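Local coordinates for protein tyrocidine synthase 2 (Brevibacillus parabrevis, PDB 6TA8) that belongs to the multidomain peptide synthetases, the modelled part being a condensation-type domain built from two halves that each carry a beta-sheet flanked by helices, at residues I126-L129 with S130-Q134; Y183-L187 with H188-I192; A222-H225 with N226-T229. One frame throughout, in Å; residues are numbered along the deposited sequence.

Interaction 1. Residues I126-L129 with S130-Q134; sequences ILEL and SDQIQ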
ATOM      1  N   ILE A 126      -4.235 -22.574 -11.771  1.00 56.21           N
ATOM      2  CA  ILE A 126      -3.279 -21.714 -11.080  1.00 51.57           C
ATOM      3  C   ILE A 126      -3.995 -20.815 -10.079  1.00 47.78           C
ATOM      4  O   ILE A 126      -3.537 -20.642  -8.943  1.00 50.08           O
ATOM      5  CB  ILE A 126      -2.458 -20.901 -12.099  1.00 50.54           C
ATOM      6  CG1 ILE A 126      -1.368 -21.778 -12.715  1.00 56.26           C
ATOM      7  CG2 ILE A 126      -1.846 -19.670 -11.447  1.00 45.80           C
ATOM      8  CD1 ILE A 126      -0.667 -21.151 -13.897  1.00 60.15           C
ATOM      9  N   LEU A 127      -5.134 -20.240 -10.476  1.00 47.90           N
ATOM     10  CA  LEU A 127      -5.888 -19.385  -9.563  1.00 47.97           C
ATOM     11  C   LEU A 127      -6.385 -20.170  -8.354  1.00 50.35           C
ATOM     12  O   LEU A 127      -6.395 -19.653  -7.231  1.00 53.66           O
ATOM     13  CB  LEU A 127      -7.059 -18.737 -10.301  1.00 47.78           C
ATOM     14  CG  LEU A 127      -8.070 -17.971  -9.445  1.00 51.48           C
ATOM     15  CD1 LEU A 127      -7.409 -16.780  -8.766  1.00 56.46           C
ATOM     16  CD2 LEU A 127      -9.259 -17.527 -10.283  1.00 41.93           C
ATOM     17  N   GLU A 128      -6.800 -21.422  -8.565  1.00 49.59           N
ATOM     18  CA  GLU A 128      -7.271 -22.243  -7.455  1.00 46.86           C
ATOM     19  C   GLU A 128      -6.139 -22.567  -6.488  1.00 44.37           C
ATOM     20  O   GLU A 128      -6.323 -22.512  -5.266  1.00 49.67           O
ATOM     21  CB  GLU A 128      -7.911 -23.525  -7.987  1.00 55.58           C
ATOM     22  CG  GLU A 128      -8.670 -24.326  -6.941  1.00 59.89           C
ATOM     23  CD  GLU A 128      -9.408 -25.510  -7.537  1.00 81.81           C
ATOM     24  OE1 GLU A 128      -9.105 -25.883  -8.691  1.00 81.70           O
ATOM     25  OE2 GLU A 128     -10.291 -26.066  -6.852  1.00 89.45           O
ATOM     26  N   LEU A 129      -4.961 -22.910  -7.014  1.00 42.54           N
ATOM     27  CA  LEU A 129      -3.818 -23.181  -6.149  1.00 40.64           C
ATOM     28  C   LEU A 129      -3.285 -21.907  -5.506  1.00 47.88           C
ATOM     29  O   LEU A 129      -2.757 -21.952  -4.388  1.00 44.16           O
ATOM     30  CB  LEU A 129      -2.710 -23.875  -6.941  1.00 43.12           C
ATOM     31  CG  LEU A 129      -2.962 -25.328  -7.345  1.00 50.06           C
ATOM     32  CD1 LEU A 129      -1.962 -25.766  -8.401  1.00 46.85           C
ATOM     33  CD2 LEU A 129      -2.897 -26.242  -6.131  1.00 46.72           C
ATOM     34  N   SER A 130      -3.411 -20.767  -6.190  1.00 46.62           N
ATOM     35  CA  SER A 130      -2.922 -19.512  -5.627  1.00 50.62           C
ATOM     36  C   SER A 130      -3.704 -19.124  -4.379  1.00 46.13           C
ATOM     37  O   SER A 130      -3.111 -18.720  -3.372  1.00 47.34           O
ATOM     38  CB  SER A 130      -2.996 -18.401  -6.674  1.00 42.96           C
ATOM     39  OG  SER A 130      -2.105 -18.650  -7.748  1.00 42.87           O
ATOM     40  N   ASP A 131      -5.032 -19.252  -4.421  1.00 42.51           N
ATOM     41  CA  ASP A 131      -5.854 -18.866  -3.276  1.00 48.67           C
ATOM     42  C   ASP A 131      -5.530 -19.707  -2.047  1.00 50.76           C
ATOM     43  O   ASP A 131      -5.515 -19.195  -0.922  1.00 53.67           O
ATOM     44  CB  ASP A 131      -7.336 -18.986  -3.633  1.00 53.44           C
ATOM     45  CG  ASP A 131      -7.885 -17.725  -4.272  1.00 58.72           C
ATOM     46  OD1 ASP A 131      -7.484 -16.622  -3.848  1.00 61.95           O
ATOM     47  OD2 ASP A 131      -8.718 -17.837  -5.197  1.00 66.13           O
ATOM     48  N   GLN A 132      -5.270 -21.003  -2.242  1.00 50.22           N
ATOM     49  CA  GLN A 132      -4.924 -21.860  -1.113  1.00 48.47           C
ATOM     50  C   GLN A 132      -3.598 -21.444  -0.489  1.00 33.91           C
ATOM     51  O   GLN A 132      -3.430 -21.513   0.734  1.00 36.78           O
ATOM     52  CB  GLN A 132      -4.872 -23.322  -1.558  1.00 34.88           C
ATOM     53  CG  GLN A 132      -6.142 -23.804  -2.236  1.00 42.78           C
ATOM     54  CD  GLN A 132      -6.043 -25.241  -2.702  1.00 50.43           C
ATOM     55  OE1 GLN A 132      -5.203 -26.006  -2.225  1.00 50.76           O
ATOM     56  NE2 GLN A 132      -6.901 -25.617  -3.642  1.00 46.08           N
ATOM     57  N   ILE A 133      -2.644 -21.009  -1.316  1.00 40.16           N
ATOM     58  CA  ILE A 133      -1.368 -20.539  -0.791  1.00 45.37           C
ATOM     59  C   ILE A 133      -1.530 -19.178  -0.124  1.00 44.30           C
ATOM     60  O   ILE A 133      -0.822 -18.862   0.841  1.00 46.33           O
ATOM     61  CB  ILE A 133      -0.319 -20.512  -1.920  1.00 45.18           C
ATOM     62  CG1 ILE A 133      -0.124 -21.922  -2.484  1.00 40.63           C
ATOM     63  CG2 ILE A 133       1.006 -19.948  -1.426  1.00 36.12           C
ATOM     64  CD1 ILE A 133       0.687 -21.973  -3.755  1.00 38.28           C
ATOM     65  N   GLN A 134      -2.472 -18.363  -0.604  1.00 45.71           N
ATOM     66  CA  GLN A 134      -2.703 -17.055   0.001  1.00 40.28           C
ATOM     67  C   GLN A 134      -3.261 -17.173   1.414  1.00 47.80           C
ATOM     68  O   GLN A 134      -3.034 -16.283   2.242  1.00 46.83           O
ATOM     69  CB  GLN A 134      -3.659 -16.236  -0.866  1.00 36.65           C
ATOM     70  CG  GLN A 134      -3.105 -15.847  -2.221  1.00 38.71           C
ATOM     71  CD  GLN A 134      -2.334 -14.547  -2.183  1.00 47.04           C
ATOM     72  OE1 GLN A 134      -2.255 -13.888  -1.148  1.00 39.43           O
ATOM     73  NE2 GLN A 134      -1.763 -14.168  -3.318  1.00 49.55           N
TER

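Interaction 2. Residues Y183-L187 with H188-I192; sequences YSQAL and HQQEI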
ATOM      1  N   TYR A 183      18.829 -13.425  -8.917  1.00 44.59           N
ATOM      2  CA  TYR A 183      18.645 -14.468  -9.919  1.00 53.67           C
ATOM      3  C   TYR A 183      19.658 -14.342 -11.048  1.00 59.22           C
ATOM      4  O   TYR A 183      20.015 -15.348 -11.672  1.00 66.82           O
ATOM      5  CB  TYR A 183      17.222 -14.423 -10.473  1.00 52.16           C
ATOM      6  CG  TYR A 183      16.818 -15.672 -11.225  1.00 52.88           C
ATOM      7  CD1 TYR A 183      16.284 -16.766 -10.558  1.00 58.86           C
ATOM      8  CD2 TYR A 183      16.970 -15.756 -12.603  1.00 56.12           C
ATOM      9  CE1 TYR A 183      15.913 -17.908 -11.241  1.00 62.70           C
ATOM     10  CE2 TYR A 183      16.601 -16.895 -13.296  1.00 57.07           C
ATOM     11  CZ  TYR A 183      16.074 -17.968 -12.609  1.00 59.97           C
ATOM     12  OH  TYR A 183      15.705 -19.105 -13.291  1.00 68.23           O
ATOM     13  N   SER A 184      20.133 -13.126 -11.324  1.00 54.75           N
ATOM     14  CA  SER A 184      21.146 -12.948 -12.358  1.00 52.53           C
ATOM     15  C   SER A 184      22.497 -13.478 -11.894  1.00 57.69           C
ATOM     16  O   SER A 184      23.184 -14.190 -12.636  1.00 57.17           O
ATOM     17  CB  SER A 184      21.246 -11.472 -12.744  1.00 51.00           C
ATOM     18  OG  SER A 184      19.986 -10.971 -13.153  1.00 62.84           O
ATOM     19  N   GLN A 185      22.893 -13.144 -10.663  1.00 53.79           N
ATOM     20  CA  GLN A 185      24.154 -13.647 -10.127  1.00 53.21           C
ATOM     21  C   GLN A 185      24.131 -15.159  -9.955  1.00 57.37           C
ATOM     22  O   GLN A 185      25.179 -15.807 -10.039  1.00 60.92           O
ATOM     23  CB  GLN A 185      24.468 -12.973  -8.791  1.00 51.70           C
ATOM     24  CG  GLN A 185      24.514 -11.454  -8.844  1.00 52.50           C
ATOM     25  CD  GLN A 185      24.724 -10.837  -7.476  1.00 48.93           C
ATOM     26  OE1 GLN A 185      25.503 -11.342  -6.666  1.00 47.42           O
ATOM     27  NE2 GLN A 185      24.025  -9.740  -7.207  1.00 55.52           N
ATOM     28  N   ALA A 186      22.952 -15.739  -9.717  1.00 60.19           N
ATOM     29  CA  ALA A 186      22.870 -17.178  -9.493  1.00 62.02           C
ATOM     30  C   ALA A 186      23.114 -17.957 -10.780  1.00 51.52           C
ATOM     31  O   ALA A 186      23.846 -18.954 -10.776  1.00 62.01           O
ATOM     32  CB  ALA A 186      21.511 -17.543  -8.897  1.00 60.87           C
ATOM     33  N   LEU A 187      22.512 -17.522 -11.891  1.00 56.47           N
ATOM     34  CA  LEU A 187      22.686 -18.243 -13.148  1.00 61.95           C
ATOM     35  C   LEU A 187      24.092 -18.067 -13.706  1.00 62.27           C
ATOM     36  O   LEU A 187      24.571 -18.925 -14.456  1.00 56.41           O
ATOM     37  CB  LEU A 187      21.643 -17.790 -14.171  1.00 65.60           C
ATOM     38  CG  LEU A 187      21.499 -18.663 -15.422  1.00 75.81           C
ATOM     39  CD1 LEU A 187      21.125 -20.097 -15.063  1.00 73.14           C
ATOM     40  CD2 LEU A 187      20.478 -18.064 -16.378  1.00 70.14           C
ATOM     41  N   HIS A 188      24.761 -16.972 -13.361  1.00 63.70           N
ATOM     42  CA  HIS A 188      26.164 -16.790 -13.710  1.00 55.09           C
ATOM     43  C   HIS A 188      27.099 -17.527 -12.761  1.00 56.97           C
ATOM     44  O   HIS A 188      28.320 -17.372 -12.874  1.00 58.83           O
ATOM     45  CB  HIS A 188      26.510 -15.300 -13.734  1.00 59.96           C
ATOM     46  CG  HIS A 188      26.081 -14.601 -14.987  1.00 59.28           C
ATOM     47  ND1 HIS A 188      24.818 -14.074 -15.151  1.00 59.58           N
ATOM     48  CD2 HIS A 188      26.748 -14.345 -16.137  1.00 59.24           C
ATOM     49  CE1 HIS A 188      24.726 -13.522 -16.349  1.00 63.41           C
ATOM     50  NE2 HIS A 188      25.884 -13.673 -16.966  1.00 67.31           N
ATOM     51  N   GLN A 189      26.547 -18.316 -11.836  1.00 60.45           N
ATOM     52  CA  GLN A 189      27.324 -19.096 -10.871  1.00 61.45           C
ATOM     53  C   GLN A 189      28.185 -18.195  -9.987  1.00 54.29           C
ATOM     54  O   GLN A 189      29.330 -18.519  -9.663  1.00 54.47           O
ATOM     55  CB  GLN A 189      28.178 -20.157 -11.568  1.00 63.41           C
ATOM     56  CG  GLN A 189      27.384 -21.349 -12.075  1.00 58.89           C
ATOM     57  CD  GLN A 189      27.256 -21.362 -13.584  1.00 68.05           C
ATOM     58  OE1 GLN A 189      26.953 -20.342 -14.202  1.00 63.62           O
ATOM     59  NE2 GLN A 189      27.485 -22.523 -14.187  1.00 67.07           N
ATOM     60  N   GLN A 190      27.627 -17.056  -9.591  1.00 58.52           N
ATOM     61  CA  GLN A 190      28.260 -16.159  -8.638  1.00 54.86           C
ATOM     62  C   GLN A 190      27.604 -16.309  -7.271  1.00 57.54           C
ATOM     63  O   GLN A 190      26.432 -16.679  -7.164  1.00 56.33           O
ATOM     64  CB  GLN A 190      28.157 -14.700  -9.093  1.00 57.77           C
ATOM     65  CG  GLN A 190      28.674 -14.420 -10.494  1.00 53.81           C
ATOM     66  CD  GLN A 190      28.497 -12.964 -10.888  1.00 55.29           C
ATOM     67  OE1 GLN A 190      28.018 -12.151 -10.097  1.00 51.69           O
ATOM     68  NE2 GLN A 190      28.887 -12.628 -12.112  1.00 53.11           N
ATOM     69  N   GLU A 191      28.372 -16.023  -6.225  1.00 55.50           N
ATOM     70  CA  GLU A 191      27.790 -15.939  -4.894  1.00 60.39           C
ATOM     71  C   GLU A 191      26.976 -14.657  -4.784  1.00 62.49           C
ATOM     72  O   GLU A 191      27.466 -13.568  -5.097  1.00 66.67           O
ATOM     73  CB  GLU A 191      28.878 -15.985  -3.820  1.00 71.67           C
ATOM     74  CG  GLU A 191      30.134 -15.185  -4.133  1.00 76.54           C
ATOM     75  CD  GLU A 191      31.215 -15.388  -3.089  1.00 83.40           C
ATOM     76  OE1 GLU A 191      30.916 -15.997  -2.039  1.00 86.68           O
ATOM     77  OE2 GLU A 191      32.361 -14.942  -3.314  1.00 85.77           O
ATOM     78  N   ILE A 192      25.726 -14.790  -4.346  1.00 59.66           N
ATOM     79  CA  ILE A 192      24.779 -13.682  -4.397  1.00 56.22           C
ATOM     80  C   ILE A 192      25.239 -12.577  -3.455  1.00 59.24           C
ATOM     81  O   ILE A 192      25.375 -12.787  -2.244  1.00 59.33           O
ATOM     82  CB  ILE A 192      23.361 -14.158  -4.053  1.00 55.14           C
ATOM     83  CG1 ILE A 192      22.972 -15.332  -4.953  1.00 58.92           C
ATOM     84  CG2 ILE A 192      22.372 -13.013  -4.195  1.00 54.96           C
ATOM     85  CD1 ILE A 192      21.596 -15.887  -4.680  1.00 51.50           C
TER

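Interaction 3. Residues A222-H225 with N226-T229; sequences AYWH and NLET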
ATOM      1  N   ALA A 222      -1.139  21.730  17.103  1.00 49.94           N
ATOM      2  CA  ALA A 222      -2.003  22.859  16.774  1.00 51.07           C
ATOM      3  C   ALA A 222      -2.610  22.719  15.384  1.00 48.01           C
ATOM      4  O   ALA A 222      -3.752  23.140  15.162  1.00 45.14           O
ATOM      5  CB  ALA A 222      -1.222  24.169  16.884  1.00 53.68           C
ATOM      6  N   TYR A 223      -1.873  22.132  14.440  1.00 52.20           N
ATOM      7  CA  TYR A 223      -2.403  21.961  13.092  1.00 53.66           C
ATOM      8  C   TYR A 223      -3.484  20.888  13.058  1.00 54.58           C
ATOM      9  O   TYR A 223      -4.581  21.114  12.534  1.00 57.28           O
ATOM     10  CB  TYR A 223      -1.276  21.614  12.119  1.00 50.07           C
ATOM     11  CG  TYR A 223      -1.780  21.129  10.780  1.00 54.65           C
ATOM     12  CD1 TYR A 223      -2.270  22.022   9.839  1.00 57.54           C
ATOM     13  CD2 TYR A 223      -1.777  19.776  10.462  1.00 59.12           C
ATOM     14  CE1 TYR A 223      -2.738  21.585   8.616  1.00 57.68           C
ATOM     15  CE2 TYR A 223      -2.244  19.329   9.240  1.00 54.07           C
ATOM     16  CZ  TYR A 223      -2.722  20.240   8.322  1.00 53.15           C
ATOM     17  OH  TYR A 223      -3.190  19.806   7.104  1.00 54.81           O
ATOM     18  N   TRP A 224      -3.189  19.706  13.606  1.00 50.90           N
ATOM     19  CA  TRP A 224      -4.165  18.622  13.594  1.00 53.65           C
ATOM     20  C   TRP A 224      -5.389  18.954  14.438  1.00 54.40           C
ATOM     21  O   TRP A 224      -6.499  18.519  14.114  1.00 52.61           O
ATOM     22  CB  TRP A 224      -3.521  17.324  14.081  1.00 50.53           C
ATOM     23  CG  TRP A 224      -2.358  16.871  13.250  1.00 45.85           C
ATOM     24  CD1 TRP A 224      -1.049  16.823  13.631  1.00 51.07           C
ATOM     25  CD2 TRP A 224      -2.399  16.398  11.897  1.00 51.97           C
ATOM     26  NE1 TRP A 224      -0.272  16.350  12.601  1.00 53.50           N
ATOM     27  CE2 TRP A 224      -1.077  16.082  11.526  1.00 48.62           C
ATOM     28  CE3 TRP A 224      -3.424  16.212  10.964  1.00 51.72           C
ATOM     29  CZ2 TRP A 224      -0.753  15.591  10.263  1.00 49.80           C
ATOM     30  CZ3 TRP A 224      -3.100  15.723   9.711  1.00 49.18           C
ATOM     31  CH2 TRP A 224      -1.776  15.419   9.372  1.00 45.93           C
ATOM     32  N   HIS A 225      -5.211  19.717  15.520  1.00 60.80           N
ATOM     33  CA  HIS A 225      -6.357  20.141  16.318  1.00 56.78           C
ATOM     34  C   HIS A 225      -7.185  21.182  15.576  1.00 56.12           C
ATOM     35  O   HIS A 225      -8.420  21.162  15.640  1.00 63.46           O
ATOM     36  CB  HIS A 225      -5.890  20.689  17.665  1.00 59.27           C
ATOM     37  CG  HIS A 225      -7.005  21.148  18.550  1.00 69.10           C
ATOM     38  ND1 HIS A 225      -7.912  20.279  19.117  1.00 71.18           N
ATOM     39  CD2 HIS A 225      -7.361  22.387  18.968  1.00 71.25           C
ATOM     40  CE1 HIS A 225      -8.779  20.962  19.844  1.00 71.48           C
ATOM     41  NE2 HIS A 225      -8.467  22.243  19.770  1.00 76.66           N
ATOM     42  N   ASN A 226      -6.521  22.105  14.874  1.00 55.61           N
ATOM     43  CA  ASN A 226      -7.243  23.065  14.045  1.00 55.65           C
ATOM     44  C   ASN A 226      -8.030  22.356  12.951  1.00 57.75           C
ATOM     45  O   ASN A 226      -9.153  22.755  12.625  1.00 55.79           O
ATOM     46  CB  ASN A 226      -6.265  24.070  13.434  1.00 58.31           C
ATOM     47  CG  ASN A 226      -6.933  25.017  12.450  1.00 69.42           C
ATOM     48  OD1 ASN A 226      -7.168  24.666  11.293  1.00 76.05           O
ATOM     49  ND2 ASN A 226      -7.234  26.226  12.908  1.00 68.41           N
ATOM     50  N   LEU A 227      -7.459  21.297  12.376  1.00 63.99           N
ATOM     51  CA  LEU A 227      -8.154  20.571  11.321  1.00 60.66           C
ATOM     52  C   LEU A 227      -9.391  19.860  11.856  1.00 58.44           C
ATOM     53  O   LEU A 227     -10.425  19.814  11.180  1.00 57.34           O
ATOM     54  CB  LEU A 227      -7.197  19.579  10.658  1.00 57.47           C
ATOM     55  CG  LEU A 227      -7.691  18.876   9.392  1.00 60.79           C
ATOM     56  CD1 LEU A 227      -7.609  19.799   8.181  1.00 63.62           C
ATOM     57  CD2 LEU A 227      -6.907  17.597   9.144  1.00 53.01           C
ATOM     58  N   GLU A 228      -9.322  19.314  13.072  1.00 60.49           N
ATOM     59  CA  GLU A 228     -10.437  18.513  13.563  1.00 57.23           C
ATOM     60  C   GLU A 228     -11.625  19.349  14.019  1.00 59.81           C
ATOM     61  O   GLU A 228     -12.724  18.802  14.156  1.00 53.59           O
ATOM     62  CB  GLU A 228      -9.978  17.609  14.706  1.00 59.32           C
ATOM     63  CG  GLU A 228      -9.041  16.509  14.262  1.00 61.58           C
ATOM     64  CD  GLU A 228      -8.698  15.560  15.381  1.00 68.06           C
ATOM     65  OE1 GLU A 228      -9.298  15.684  16.468  1.00 61.85           O
ATOM     66  OE2 GLU A 228      -7.824  14.693  15.172  1.00 71.37           O
ATOM     67  N   THR A 229     -11.443  20.652  14.239  1.00 62.20           N
ATOM     68  CA  THR A 229     -12.513  21.492  14.768  1.00 57.05           C
ATOM     69  C   THR A 229     -13.202  22.345  13.711  1.00 55.59           C
ATOM     70  O   THR A 229     -14.337  22.784  13.935  1.00 60.38           O
ATOM     71  CB  THR A 229     -11.970  22.417  15.863  1.00 62.05           C
ATOM     72  OG1 THR A 229     -10.872  23.182  15.349  1.00 58.94           O
ATOM     73  CG2 THR A 229     -11.501  21.605  17.061  1.00 56.46           C
TER

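Interaction 1. Residues I126-L129 with S130-Q134
S130 folds its side chain back over the carbonyl of I126, one turn earlier in helix 122-134, and gives it a second bond: OG lies 2.7 Å from I126 O. The backbone N of S130 donates to that same I126 O at 2.8 Å, in the regular i to i+4 way. Because OG stands beside its own backbone N (chi1 -66°), it meets the carbonyl from above its plane, 45° out, while the amide comes closer to that plane. Serine suits this buried position, since its hydroxyl is satisfied within its own helix, and I126 CG2 packs against OG at 3.8 Å. Two more backbone bonds continue the helix, D131 N to L127 O and I133 N to L129 O. On the outer side, L127 and D131 run alongside each other, CD1 of L127 meeting OD2 of D131 at 3.9 Å, while OD1 of D131 bonds to Q409 N. E128 and Q132 also lie side by side, with carboxylate and amide planes perpendicular. I126, L129 and I133 turn their branched apolar groups onto F150, Y114 and A148 of the sheet. Such an amphipathic helix is characteristic of a beta-alpha-beta unit, here strand 110-115, helix 122-134 and strand 145-152.

Interaction 2. Residues Y183-L187 with H188-I192
S184 O takes two bonds from H188, four residues on. The ring nitrogen H188 ND1 lies 3.0 Å from S184 O, which sits at the ring edge and only 6° out of the ring plane; the backbone N of H188 reaches S184 O at 3.3 Å from the opposite face of the carbonyl. With CG beside its own N (chi1 -80°), the imidazole folds back along the helix end. Q185 comes next, and its O accepts from Q190 N at 2.8 Å. Together with Q189 N to A186 O, 3.0 Å, this makes a Schellman motif ending helix 169-187, Q189 being the C' residue with positive phi (60°). The side chain of Q185 extends alongside the returning chain, OE1 coming within 3.3 Å of I192 CA and bonding to V193 N, while NE2 bonds to S181 OG. Its length and two-sided amide suit a residue that ties helix to loop. Q190 crosses it at about a right angle, OE1 lying 3.8 Å from Q185 CG. A186, small and buried, turns its methyl away from the loop, its carbonyl being what the turn uses, and L187 rests its side chain on L71 of helix 69-82.

Interaction 3. Residues A222-H225 with N226-T229
Helix 221-229, a short helix at the surface of the condensation domain, is the setting of this contact. N226 N bonds to A222 O, and L227 N to Y223 O at 2.9 Å; E228 N reaches W224 O at 3.1 Å. H225 O receives weak bonds, from T229 N at 3.4 Å and from E228 N, whose main acceptor is W224 O. The methyl CG2 of T229 sits over one face of the H225 ring, 4.2 Å from the centroid and 22° off the normal, a CH-pi contact offset toward the rim. A CG turned anti to the backbone N (chi1 180°) lays the imidazole along the helix toward T229. A beta-branched threonine suits the place because its methyl can meet the ring while OG1 stays near H225 O, 3.2 Å away. On another side W224 and L227 point the same way, CE3 of W224 lying 4.2 Å from CD2 of L227, and Y223 CD2 stands over the indole face. W224 NE1 bonds to E220 OE2. The indole also meets the ring of Y360, on helix 359-365, edge-to-face, Y223 packs on R352, I353 and P354 in the loop after helix 339-351, and the carboxylate of E228 bonds weakly to T378 N and Y360 OH.

All three contacts are local, each within one continuous stretch of chain, and none touches another. Interactions 1 and 2 are the nearer pair, their centres 29 Å apart and their nearest atoms about 17 Å apart. Interaction 3 lies far from both: its centre is 46 Å from that of interaction 1 and 54 Å from that of interaction 2, on the opposite side of the chain's centre from each. Only 183-192 carries a defined helix-ending motif; 222-229 lies on a short surface helix. Residues 126-134 run to the last residue of helix 122-134 and lie on a sheet in a beta-alpha-beta unit.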